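Local coordinates for protein caspase-1 subunit p19/18 (Spodoptera frugiperda, PDB 1M72) that probably cleaves proteins as a cysteine protease of the caspase family, in the activation cascade that carries out apoptosis, at residues C[105-108]-C[113-116]; C[78-83]-C[119-124]; C[125-130]-C[184-189]. All blocks are in the same frame, centred on the assembly; numbering follows the deposited sequence.

Contact 1. Residues C[105-108]-C[113-116]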
ATOM      1  N   VAL C 105      15.793   4.584  -2.821  1.00 20.30           N
ATOM      2  CA  VAL C 105      16.883   3.655  -2.640  1.00 20.60           C
ATOM      3  C   VAL C 105      16.899   2.747  -3.845  1.00 21.12           C
ATOM      4  O   VAL C 105      15.881   2.179  -4.202  1.00 22.48           O
ATOM      5  CB  VAL C 105      16.715   2.833  -1.331  1.00 22.34           C
ATOM      6  CG1 VAL C 105      17.898   1.848  -1.150  1.00 24.89           C
ATOM      7  CG2 VAL C 105      16.667   3.759  -0.149  1.00 20.75           C
ATOM      8  N   LEU C 106      18.062   2.641  -4.485  1.00 21.57           N
ATOM      9  CA  LEU C 106      18.264   1.827  -5.697  1.00 22.79           C
ATOM     10  C   LEU C 106      19.374   0.827  -5.311  1.00 25.04           C
ATOM     11  O   LEU C 106      20.562   1.210  -5.188  1.00 24.66           O
ATOM     12  CB  LEU C 106      18.738   2.727  -6.843  1.00 21.50           C
ATOM     13  CG  LEU C 106      18.061   4.100  -7.008  1.00 22.33           C
ATOM     14  CD1 LEU C 106      18.803   4.890  -8.109  1.00 23.15           C
ATOM     15  CD2 LEU C 106      16.617   3.931  -7.398  1.00 22.72           C
ATOM     16  N   THR C 107      19.000  -0.444  -5.125  1.00 22.86           N
ATOM     17  CA  THR C 107      19.980  -1.428  -4.634  1.00 23.67           C
ATOM     18  C   THR C 107      19.522  -2.894  -4.730  1.00 21.94           C
ATOM     19  O   THR C 107      18.512  -3.190  -5.366  1.00 21.94           O
ATOM     20  CB  THR C 107      20.326  -1.073  -3.150  1.00 24.09           C
ATOM     21  OG1 THR C 107      21.437  -1.853  -2.711  1.00 28.29           O
ATOM     22  CG2 THR C 107      19.131  -1.331  -2.212  1.00 24.11           C
ATOM     23  N   HIS C 108      20.296  -3.818  -4.153  1.00 22.33           N
ATOM     24  CA  HIS C 108      19.904  -5.248  -4.132  1.00 23.48           C
ATOM     25  C   HIS C 108      19.063  -5.492  -2.851  1.00 23.01           C
ATOM     26  O   HIS C 108      19.283  -4.855  -1.819  1.00 20.82           O
ATOM     27  CB  HIS C 108      21.112  -6.186  -4.043  1.00 25.34           C
ATOM     28  CG  HIS C 108      21.839  -6.393  -5.335  1.00 28.86           C
ATOM     29  ND1 HIS C 108      21.253  -6.990  -6.432  1.00 28.68           N
ATOM     30  CD2 HIS C 108      23.116  -6.111  -5.692  1.00 25.43           C
ATOM     31  CE1 HIS C 108      22.140  -7.066  -7.409  1.00 30.51           C
ATOM     32  NE2 HIS C 108      23.279  -6.542  -6.985  1.00 29.50           N
ATOM     33  N   MET C 113      14.674  -6.911   3.354  1.00 24.06           N
ATOM     34  CA  MET C 113      16.078  -6.544   3.406  1.00 24.64           C
ATOM     35  C   MET C 113      16.582  -5.692   2.225  1.00 22.05           C
ATOM     36  O   MET C 113      16.186  -5.914   1.076  1.00 20.25           O
ATOM     37  CB  MET C 113      16.869  -7.863   3.532  1.00 26.62           C
ATOM     38  CG  MET C 113      18.367  -7.788   3.634  1.00 33.74           C
ATOM     39  SD  MET C 113      19.164  -9.457   3.301  1.00 43.16           S
ATOM     40  CE  MET C 113      18.158 -10.576   4.332  1.00 30.57           C
ATOM     41  N   LEU C 114      17.427  -4.717   2.547  1.00 16.70           N
ATOM     42  CA  LEU C 114      18.089  -3.875   1.574  1.00 21.88           C
ATOM     43  C   LEU C 114      19.611  -3.980   1.812  1.00 21.77           C
ATOM     44  O   LEU C 114      20.062  -4.169   2.950  1.00 19.93           O
ATOM     45  CB  LEU C 114      17.636  -2.407   1.719  1.00 19.90           C
ATOM     46  CG  LEU C 114      16.184  -2.230   1.275  1.00 20.73           C
ATOM     47  CD1 LEU C 114      15.745  -0.837   1.521  1.00 22.03           C
ATOM     48  CD2 LEU C 114      16.060  -2.569  -0.188  1.00 19.77           C
ATOM     49  N   TYR C 115      20.407  -3.858   0.751  1.00 22.57           N
ATOM     50  CA  TYR C 115      21.861  -3.911   0.910  1.00 21.44           C
ATOM     51  C   TYR C 115      22.521  -2.563   0.763  1.00 20.65           C
ATOM     52  O   TYR C 115      22.201  -1.786  -0.127  1.00 22.31           O
ATOM     53  CB  TYR C 115      22.529  -4.871  -0.104  1.00 22.17           C
ATOM     54  CG  TYR C 115      22.378  -6.345   0.207  1.00 22.08           C
ATOM     55  CD1 TYR C 115      21.386  -7.099  -0.421  1.00 26.42           C
ATOM     56  CD2 TYR C 115      23.188  -6.974   1.170  1.00 25.39           C
ATOM     57  CE1 TYR C 115      21.178  -8.450  -0.108  1.00 27.47           C
ATOM     58  CE2 TYR C 115      22.996  -8.353   1.511  1.00 23.73           C
ATOM     59  CZ  TYR C 115      21.981  -9.069   0.858  1.00 29.57           C
ATOM     60  OH  TYR C 115      21.732 -10.385   1.144  1.00 24.45           O
ATOM     61  N   ALA C 116      23.437  -2.281   1.671  1.00 23.28           N
ATOM     62  CA  ALA C 116      24.254  -1.076   1.615  1.00 24.59           C
ATOM     63  C   ALA C 116      25.492  -1.581   0.851  1.00 26.70           C
ATOM     64  O   ALA C 116      25.466  -2.661   0.273  1.00 26.09           O
ATOM     65  CB  ALA C 116      24.646  -0.652   3.001  1.00 21.09           C
TER

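Contact 2. Residues C[78-83]-C[119-124]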
ATOM      1  N   LEU C  78      26.976   4.117  -0.319  1.00 31.92           N
ATOM      2  CA  LEU C  78      27.323   4.255   1.066  1.00 28.13           C
ATOM      3  C   LEU C  78      27.245   2.912   1.813  1.00 30.34           C
ATOM      4  O   LEU C  78      26.579   1.970   1.367  1.00 29.38           O
ATOM      5  CB  LEU C  78      26.391   5.274   1.731  1.00 28.16           C
ATOM      6  CG  LEU C  78      26.329   6.761   1.322  1.00 31.18           C
ATOM      7  CD1 LEU C  78      25.465   7.512   2.372  1.00 25.71           C
ATOM      8  CD2 LEU C  78      27.759   7.410   1.274  1.00 31.61           C
ATOM      9  N   LYS C  79      27.966   2.840   2.939  1.00 29.72           N
ATOM     10  CA  LYS C  79      27.963   1.699   3.829  1.00 32.59           C
ATOM     11  C   LYS C  79      26.689   1.876   4.679  1.00 34.53           C
ATOM     12  O   LYS C  79      26.156   2.986   4.790  1.00 33.42           O
ATOM     13  CB  LYS C  79      29.192   1.731   4.736  1.00 36.71           C
ATOM     14  CG  LYS C  79      30.508   1.423   4.006  1.00 41.78           C
ATOM     15  CD  LYS C  79      31.719   1.628   4.897  1.00 44.21           C
ATOM     16  CE  LYS C  79      31.828   0.529   5.949  1.00 48.26           C
ATOM     17  NZ  LYS C  79      33.044   0.696   6.824  1.00 53.86           N
ATOM     18  N   SER C  80      26.213   0.802   5.286  1.00 32.22           N
ATOM     19  CA  SER C  80      24.998   0.891   6.071  1.00 35.49           C
ATOM     20  C   SER C  80      24.959   1.977   7.160  1.00 38.13           C
ATOM     21  O   SER C  80      23.914   2.610   7.403  1.00 35.62           O
ATOM     22  CB  SER C  80      24.691  -0.461   6.686  1.00 33.37           C
ATOM     23  OG  SER C  80      23.549  -0.367   7.513  1.00 37.16           O
ATOM     24  N   GLU C  81      26.096   2.205   7.800  1.00 40.68           N
ATOM     25  CA  GLU C  81      26.150   3.185   8.864  1.00 45.00           C
ATOM     26  C   GLU C  81      26.089   4.581   8.305  1.00 42.67           C
ATOM     27  O   GLU C  81      25.668   5.508   8.989  1.00 40.14           O
ATOM     28  CB  GLU C  81      27.431   3.010   9.696  1.00 52.82           C
ATOM     29  CG  GLU C  81      27.526   1.647  10.424  1.00 63.06           C
ATOM     30  CD  GLU C  81      26.435   1.432  11.483  1.00 67.19           C
ATOM     31  OE1 GLU C  81      25.229   1.570  11.144  1.00 70.31           O
ATOM     32  OE2 GLU C  81      26.788   1.115  12.654  1.00 71.32           O
ATOM     33  N   GLU C  82      26.533   4.718   7.061  1.00 41.20           N
ATOM     34  CA  GLU C  82      26.539   6.006   6.408  1.00 40.32           C
ATOM     35  C   GLU C  82      25.123   6.386   6.039  1.00 38.46           C
ATOM     36  O   GLU C  82      24.719   7.522   6.240  1.00 40.52           O
ATOM     37  CB  GLU C  82      27.401   5.964   5.162  1.00 41.08           C
ATOM     38  CG  GLU C  82      28.798   5.456   5.419  1.00 45.47           C
ATOM     39  CD  GLU C  82      29.738   5.735   4.256  1.00 46.73           C
ATOM     40  OE1 GLU C  82      30.504   6.708   4.364  1.00 48.95           O
ATOM     41  OE2 GLU C  82      29.709   5.010   3.231  1.00 44.97           O
ATOM     42  N   ILE C  83      24.377   5.443   5.486  1.00 34.64           N
ATOM     43  CA  ILE C  83      22.997   5.701   5.128  1.00 32.68           C
ATOM     44  C   ILE C  83      22.245   6.055   6.432  1.00 35.07           C
ATOM     45  O   ILE C  83      21.546   7.082   6.522  1.00 32.05           O
ATOM     46  CB  ILE C  83      22.355   4.447   4.499  1.00 31.57           C
ATOM     47  CG1 ILE C  83      23.022   4.144   3.159  1.00 28.26           C
ATOM     48  CG2 ILE C  83      20.831   4.632   4.370  1.00 26.84           C
ATOM     49  CD1 ILE C  83      22.595   2.815   2.531  1.00 24.45           C
ATOM     50  N   THR C 119      26.848  -4.160   4.052  1.00 34.24           N
ATOM     51  CA  THR C 119      26.013  -5.182   4.662  1.00 32.48           C
ATOM     52  C   THR C 119      24.552  -4.791   4.484  1.00 32.63           C
ATOM     53  O   THR C 119      24.284  -3.786   3.847  1.00 31.15           O
ATOM     54  CB  THR C 119      26.391  -5.350   6.177  1.00 35.19           C
ATOM     55  OG1 THR C 119      25.593  -6.383   6.766  1.00 35.16           O
ATOM     56  CG2 THR C 119      26.205  -4.015   6.935  1.00 36.09           C
ATOM     57  N   HIS C 120      23.616  -5.576   5.017  1.00 29.85           N
ATOM     58  CA  HIS C 120      22.189  -5.270   4.839  1.00 32.93           C
ATOM     59  C   HIS C 120      21.500  -4.672   6.073  1.00 29.88           C
ATOM     60  O   HIS C 120      21.988  -4.788   7.187  1.00 29.72           O
ATOM     61  CB  HIS C 120      21.437  -6.537   4.447  1.00 34.79           C
ATOM     62  CG  HIS C 120      21.592  -7.626   5.449  1.00 41.84           C
ATOM     63  ND1 HIS C 120      20.837  -7.682   6.602  1.00 45.36           N
ATOM     64  CD2 HIS C 120      22.517  -8.610   5.553  1.00 43.69           C
ATOM     65  CE1 HIS C 120      21.295  -8.649   7.377  1.00 46.64           C
ATOM     66  NE2 HIS C 120      22.315  -9.225   6.763  1.00 48.61           N
ATOM     67  N   TYR C 121      20.366  -4.024   5.848  1.00 28.24           N
ATOM     68  CA  TYR C 121      19.585  -3.434   6.922  1.00 24.64           C
ATOM     69  C   TYR C 121      18.102  -3.611   6.565  1.00 27.35           C
ATOM     70  O   TYR C 121      17.744  -4.010   5.422  1.00 24.83           O
ATOM     71  CB  TYR C 121      19.932  -1.961   7.078  1.00 26.95           C
ATOM     72  CG  TYR C 121      19.706  -1.175   5.826  1.00 27.92           C
ATOM     73  CD1 TYR C 121      18.504  -0.504   5.605  1.00 24.98           C
ATOM     74  CD2 TYR C 121      20.685  -1.115   4.841  1.00 29.47           C
ATOM     75  CE1 TYR C 121      18.283   0.229   4.415  1.00 23.19           C
ATOM     76  CE2 TYR C 121      20.474  -0.392   3.655  1.00 28.55           C
ATOM     77  CZ  TYR C 121      19.267   0.277   3.456  1.00 23.08           C
ATOM     78  OH  TYR C 121      19.074   0.973   2.289  1.00 22.48           O
ATOM     79  N   LYS C 122      17.243  -3.364   7.551  1.00 23.67           N
ATOM     80  CA  LYS C 122      15.823  -3.482   7.335  1.00 23.11           C
ATOM     81  C   LYS C 122      15.302  -2.215   6.677  1.00 22.00           C
ATOM     82  O   LYS C 122      15.615  -1.107   7.100  1.00 23.05           O
ATOM     83  CB  LYS C 122      15.082  -3.721   8.659  1.00 20.92           C
ATOM     84  CG  LYS C 122      15.366  -5.093   9.263  1.00 24.47           C
ATOM     85  CD  LYS C 122      14.490  -5.338  10.486  1.00 31.41           C
ATOM     86  CE  LYS C 122      14.946  -6.608  11.292  1.00 37.44           C
ATOM     87  NZ  LYS C 122      14.740  -7.897  10.548  1.00 38.12           N
ATOM     88  N   PRO C 123      14.492  -2.375   5.625  1.00 22.83           N
ATOM     89  CA  PRO C 123      13.890  -1.261   4.876  1.00 24.86           C
ATOM     90  C   PRO C 123      13.220  -0.242   5.836  1.00 24.87           C
ATOM     91  O   PRO C 123      13.312   0.977   5.607  1.00 26.04           O
ATOM     92  CB  PRO C 123      12.854  -1.956   3.987  1.00 24.38           C
ATOM     93  CG  PRO C 123      13.356  -3.356   3.889  1.00 26.08           C
ATOM     94  CD  PRO C 123      13.938  -3.673   5.203  1.00 20.29           C
ATOM     95  N   ASP C 124      12.560  -0.752   6.890  1.00 24.02           N
ATOM     96  CA  ASP C 124      11.880   0.070   7.912  1.00 27.80           C
ATOM     97  C   ASP C 124      12.809   1.145   8.479  1.00 27.61           C
ATOM     98  O   ASP C 124      12.359   2.189   8.982  1.00 24.18           O
ATOM     99  CB  ASP C 124      11.376  -0.798   9.073  1.00 31.81           C
ATOM    100  CG  ASP C 124      10.300  -1.772   8.631  1.00 44.22           C
ATOM    101  OD1 ASP C 124       9.192  -1.727   9.225  1.00 47.35           O
ATOM    102  OD2 ASP C 124      10.560  -2.575   7.679  1.00 45.40           O
TER
HETATM  103  O   HOH W   1      23.322  -2.758   8.999  1.00 40.55           O

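Contact 3. Residues C[125-130]-C[184-189]. With EDO (1,2-ethanediol), chain J.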
ATOM      1  N   ASN C 125      14.105   0.879   8.408  1.00 22.87           N
ATOM      2  CA  ASN C 125      15.038   1.857   8.882  1.00 25.22           C
ATOM      3  C   ASN C 125      14.933   3.165   8.129  1.00 25.41           C
ATOM      4  O   ASN C 125      15.236   4.192   8.708  1.00 27.63           O
ATOM      5  CB  ASN C 125      16.463   1.376   8.722  1.00 27.16           C
ATOM      6  CG  ASN C 125      16.838   0.281   9.700  1.00 26.27           C
ATOM      7  OD1 ASN C 125      18.016   0.063   9.909  1.00 29.70           O
ATOM      8  ND2 ASN C 125      15.858  -0.430  10.259  1.00 15.70           N
ATOM      9  N   LEU C 126      14.525   3.139   6.854  1.00 22.92           N
ATOM     10  CA  LEU C 126      14.451   4.369   6.056  1.00 22.03           C
ATOM     11  C   LEU C 126      13.408   5.408   6.546  1.00 20.83           C
ATOM     12  O   LEU C 126      13.673   6.606   6.530  1.00 22.72           O
ATOM     13  CB  LEU C 126      14.211   4.020   4.564  1.00 17.39           C
ATOM     14  CG  LEU C 126      15.346   3.180   3.989  1.00 20.43           C
ATOM     15  CD1 LEU C 126      14.820   2.409   2.790  1.00 14.79           C
ATOM     16  CD2 LEU C 126      16.638   4.083   3.684  1.00 14.38           C
ATOM     17  N   TRP C 127      12.255   4.929   6.996  1.00 19.63           N
ATOM     18  CA  TRP C 127      11.183   5.783   7.458  1.00 21.50           C
ATOM     19  C   TRP C 127      10.993   5.858   8.993  1.00 24.41           C
ATOM     20  O   TRP C 127      10.272   6.748   9.496  1.00 22.38           O
ATOM     21  CB  TRP C 127       9.881   5.352   6.762  1.00 22.97           C
ATOM     22  CG  TRP C 127       9.530   3.882   6.838  1.00 22.77           C
ATOM     23  CD1 TRP C 127       8.879   3.234   7.867  1.00 24.58           C
ATOM     24  CD2 TRP C 127       9.730   2.886   5.806  1.00 23.01           C
ATOM     25  NE1 TRP C 127       8.662   1.914   7.526  1.00 23.15           N
ATOM     26  CE2 TRP C 127       9.178   1.678   6.275  1.00 20.47           C
ATOM     27  CE3 TRP C 127      10.320   2.910   4.526  1.00 23.12           C
ATOM     28  CZ2 TRP C 127       9.201   0.488   5.513  1.00 29.13           C
ATOM     29  CZ3 TRP C 127      10.342   1.730   3.771  1.00 27.83           C
ATOM     30  CH2 TRP C 127       9.784   0.532   4.272  1.00 27.87           C
ATOM     31  N   TYR C 128      11.681   4.974   9.725  1.00 21.55           N
ATOM     32  CA  TYR C 128      11.581   4.927  11.174  1.00 22.19           C
ATOM     33  C   TYR C 128      11.737   6.294  11.855  1.00 24.03           C
ATOM     34  O   TYR C 128      10.911   6.662  12.712  1.00 23.73           O
ATOM     35  CB  TYR C 128      12.641   3.963  11.739  1.00 24.43           C
ATOM     36  CG  TYR C 128      12.767   3.982  13.249  1.00 25.35           C
ATOM     37  CD1 TYR C 128      11.806   3.350  14.073  1.00 26.66           C
ATOM     38  CD2 TYR C 128      13.839   4.652  13.865  1.00 25.10           C
ATOM     39  CE1 TYR C 128      11.922   3.396  15.495  1.00 26.88           C
ATOM     40  CE2 TYR C 128      13.964   4.698  15.256  1.00 24.70           C
ATOM     41  CZ  TYR C 128      13.012   4.078  16.054  1.00 25.91           C
ATOM     42  OH  TYR C 128      13.162   4.144  17.405  1.00 32.93           O
ATOM     43  N   TYR C 129      12.792   7.024  11.498  1.00 23.17           N
ATOM     44  CA  TYR C 129      13.076   8.345  12.078  1.00 24.63           C
ATOM     45  C   TYR C 129      12.197   9.510  11.620  1.00 24.30           C
ATOM     46  O   TYR C 129      12.401  10.654  12.051  1.00 24.67           O
ATOM     47  CB  TYR C 129      14.536   8.755  11.805  1.00 28.30           C
ATOM     48  CG  TYR C 129      15.566   7.759  12.287  1.00 33.10           C
ATOM     49  CD1 TYR C 129      16.066   6.777  11.424  1.00 34.33           C
ATOM     50  CD2 TYR C 129      16.033   7.783  13.613  1.00 34.41           C
ATOM     51  CE1 TYR C 129      17.002   5.849  11.857  1.00 36.61           C
ATOM     52  CE2 TYR C 129      16.969   6.851  14.061  1.00 35.44           C
ATOM     53  CZ  TYR C 129      17.445   5.889  13.172  1.00 36.98           C
ATOM     54  OH  TYR C 129      18.345   4.943  13.579  1.00 40.14           O
ATOM     55  N   PHE C 130      11.236   9.252  10.742  1.00 22.83           N
ATOM     56  CA  PHE C 130      10.420  10.345  10.281  1.00 21.68           C
ATOM     57  C   PHE C 130       8.995  10.342  10.798  1.00 22.66           C
ATOM     58  O   PHE C 130       8.161  11.097  10.312  1.00 22.72           O
ATOM     59  CB  PHE C 130      10.470  10.396   8.767  1.00 19.23           C
ATOM     60  CG  PHE C 130      11.851  10.624   8.232  1.00 20.55           C
ATOM     61  CD1 PHE C 130      12.439  11.898   8.299  1.00 18.04           C
ATOM     62  CD2 PHE C 130      12.592   9.557   7.690  1.00 18.39           C
ATOM     63  CE1 PHE C 130      13.761  12.102   7.826  1.00 22.25           C
ATOM     64  CE2 PHE C 130      13.917   9.739   7.210  1.00 21.18           C
ATOM     65  CZ  PHE C 130      14.508  11.002   7.273  1.00 21.54           C
ATOM     66  N   ILE C 184       4.853   4.564   0.721  1.00 18.38           N
ATOM     67  CA  ILE C 184       6.003   3.713   0.527  1.00 20.24           C
ATOM     68  C   ILE C 184       5.774   2.847  -0.686  1.00 21.48           C
ATOM     69  O   ILE C 184       4.957   1.876  -0.669  1.00 18.85           O
ATOM     70  CB  ILE C 184       6.276   2.806   1.798  1.00 21.60           C
ATOM     71  CG1 ILE C 184       6.532   3.681   3.024  1.00 18.02           C
ATOM     72  CG2 ILE C 184       7.508   1.881   1.537  1.00 18.59           C
ATOM     73  CD1 ILE C 184       6.659   2.897   4.356  1.00 19.01           C
ATOM     74  N   ALA C 185       6.531   3.202  -1.725  1.00 20.62           N
ATOM     75  CA  ALA C 185       6.465   2.526  -3.005  1.00 21.18           C
ATOM     76  C   ALA C 185       7.632   1.590  -3.326  1.00 21.82           C
ATOM     77  O   ALA C 185       8.773   2.027  -3.522  1.00 19.76           O
ATOM     78  CB  ALA C 185       6.320   3.520  -4.102  1.00 19.01           C
ATOM     79  N   PHE C 186       7.305   0.299  -3.389  1.00 21.17           N
ATOM     80  CA  PHE C 186       8.275  -0.732  -3.756  1.00 22.70           C
ATOM     81  C   PHE C 186       8.057  -1.098  -5.233  1.00 20.43           C
ATOM     82  O   PHE C 186       6.919  -1.187  -5.722  1.00 20.72           O
ATOM     83  CB  PHE C 186       8.121  -1.994  -2.880  1.00 20.88           C
ATOM     84  CG  PHE C 186       9.006  -2.003  -1.626  1.00 22.21           C
ATOM     85  CD1 PHE C 186       8.554  -1.455  -0.422  1.00 22.88           C
ATOM     86  CD2 PHE C 186      10.258  -2.633  -1.642  1.00 22.86           C
ATOM     87  CE1 PHE C 186       9.325  -1.544   0.755  1.00 25.36           C
ATOM     88  CE2 PHE C 186      11.045  -2.729  -0.470  1.00 23.31           C
ATOM     89  CZ  PHE C 186      10.581  -2.190   0.721  1.00 23.99           C
ATOM     90  N   SER C 187       9.165  -1.265  -5.932  1.00 18.59           N
ATOM     91  CA  SER C 187       9.188  -1.644  -7.339  1.00 17.83           C
ATOM     92  C   SER C 187       8.475  -2.962  -7.567  1.00 19.88           C
ATOM     93  O   SER C 187       8.017  -3.251  -8.660  1.00 19.43           O
ATOM     94  CB  SER C 187      10.642  -1.816  -7.809  1.00 17.33           C
ATOM     95  OG  SER C 187      11.337  -2.827  -7.059  1.00 18.50           O
ATOM     96  N   THR C 188       8.386  -3.767  -6.521  1.00 20.58           N
ATOM     97  CA  THR C 188       7.791  -5.084  -6.657  1.00 21.62           C
ATOM     98  C   THR C 188       7.062  -5.526  -5.387  1.00 21.60           C
ATOM     99  O   THR C 188       7.172  -4.910  -4.299  1.00 19.93           O
ATOM    100  CB  THR C 188       8.911  -6.128  -7.043  1.00 21.15           C
ATOM    101  OG1 THR C 188       8.311  -7.312  -7.545  1.00 27.53           O
ATOM    102  CG2 THR C 188       9.763  -6.508  -5.790  1.00 22.51           C
ATOM    103  N   VAL C 189       6.313  -6.599  -5.556  1.00 20.87           N
ATOM    104  CA  VAL C 189       5.505  -7.222  -4.514  1.00 23.15           C
ATOM    105  C   VAL C 189       6.392  -7.999  -3.508  1.00 23.50           C
ATOM    106  O   VAL C 189       7.460  -8.509  -3.864  1.00 21.58           O
ATOM    107  CB  VAL C 189       4.487  -8.175  -5.232  1.00 25.50           C
ATOM    108  CG1 VAL C 189       4.018  -9.251  -4.330  1.00 29.15           C
ATOM    109  CG2 VAL C 189       3.315  -7.371  -5.733  1.00 24.45           C
TER
HETATM  110  C1  EDO J 507       6.270  -8.853  -9.484  1.00 36.95           C
HETATM  111  O1  EDO J 507       5.999  -7.832  -8.499  1.00 35.84           O
HETATM  112  C2  EDO J 507       4.963  -9.391  -9.968  1.00 35.26           C
HETATM  113  O2  EDO J 507       4.407 -10.151  -8.926  1.00 37.74           O

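Contact 1. Residues C[105-108]-C[113-116]
Y115 and H108 meet mainly through the backbone. Y115 N donates to H108 O at 3.0 Å, bent to 141° at the hydrogen. One residue back, T107 OG1 donates to Y115 O at 2.7 Å. OG1 is placed there by a chi1 of -170°, which sets it opposite the backbone N. It reaches the acceptor tilted 23° from the carbonyl plane. These two bonds grip both the N-H and the C=O of Y115. H108 CB lies 3.7 Å from Y115 CD1, and H108 O sits at the edge of the tyrosine ring. An apolar contact backs this up: T107 CG2 packs on L114 CD2 at 3.9 Å. Further out, the phenol of Y115 bonds to E110, H108 NE2 bonds to K49 O, and the backbone of T107 bonds to Q148. Strand 98-106 of the central caspase sheet ends here, against the middle strand, 113-115, of the small antiparallel sheet. H108 is probably a catalytic residue; its ND1 makes a weak hydrogen bond to the backbone of the bound peptide. The contact thus ties the backbone of H108 to the small sheet, while its imidazole leads away from strand 113-115, to the bound peptide.

Contact 2. Residues C[78-83]-C[119-124]
S80, Y121 and I83 carry this contact, which sets the first turn of helix 80-92 against strand 120-121, the edge of the small antiparallel sheet of the caspase fold. The CB of S80 is directed at the strand and rests on T119 CG2 at 3.9 Å. A chi1 of 177° swings OG away from the backbone N and brings it 4.0 Å from Y121 CB. In Y121 a chi1 of 58° places CG between the backbone N and carbonyl carbon, and the ring meets S80 OG and I83 CD1 obliquely. I83 crosses it at about a right angle. The tip of I83, CD1, lies 4.0 Å from Y121 CE2 and equally close to Y121 OH. Behind these residues, I83 also packs on F38 of strand 31-39, and Y121 packs on L114 of the neighbouring strand.

K79 is the N-cap residue of the helix, and its O accepts from both E82 N and I83 N. E82 OE2 takes K79 N at 2.8 Å through its anti lone pair, and D118 OD1 takes S80 N. A water bridges the contact: it lies 2.8 Å from S80 OG and donates to H120 O at 3.0 Å.

Contact 3. Residues C[125-130]-C[184-189]
W127 lies over I184, joining the short, weakly bonded helix around 125-128 to strand 182-186 of the central mixed sheet of the caspase fold. A chi1 of 52° tucks the indole over its own backbone, with CG flanked by N and C. This turns one face of the ring system onto the isoleucine. I184 meets it with its longer branch. That branch is extended, and I184 CD1 ends 3.4 Å from the centroid of the six-membered ring of W127. It stands 14° off the ring normal, a CH-pi contact. The shorter branch serves the far end of the indole: I184 CG2 is 3.6 Å from W127 CZ3. The two side chains cross at about a right angle.

F186 adds a smaller contact. Its ring reaches W127 edge to edge. Y129 and F130 pack on helix 80-92. Past the strand, V189 packs on M258 of the second subunit. An ethanediol, probably from the crystallisation liquor, lies by T188 and V189. V189 N donates to its O1 at 3.2 Å, with an angle of 172° at the hydrogen.

Contact 1 is the most buried of the three; contacts 2 and 3 are partly buried. Contacts 1 and 2 share the small antiparallel sheet. Strands 113-115 and 120-121 are neighbours in it, with a probable hydrogen bond from Y121 N to L114 O. Contacts 1 and 3 both reach the central sheet, through strands 98-106 and 182-186. L126, in the 125-130 segment but not in touch with 184-189, packs on V105 and L114 of contact 1 and on Y121 and I83 of contact 2. The chemistry follows the place. Contact 1, which holds the probable active-site histidine, uses direct hydrogen bonds. Contact 2 combines light packing with a bridging water. Contact 3 relies on apolar and aromatic packing.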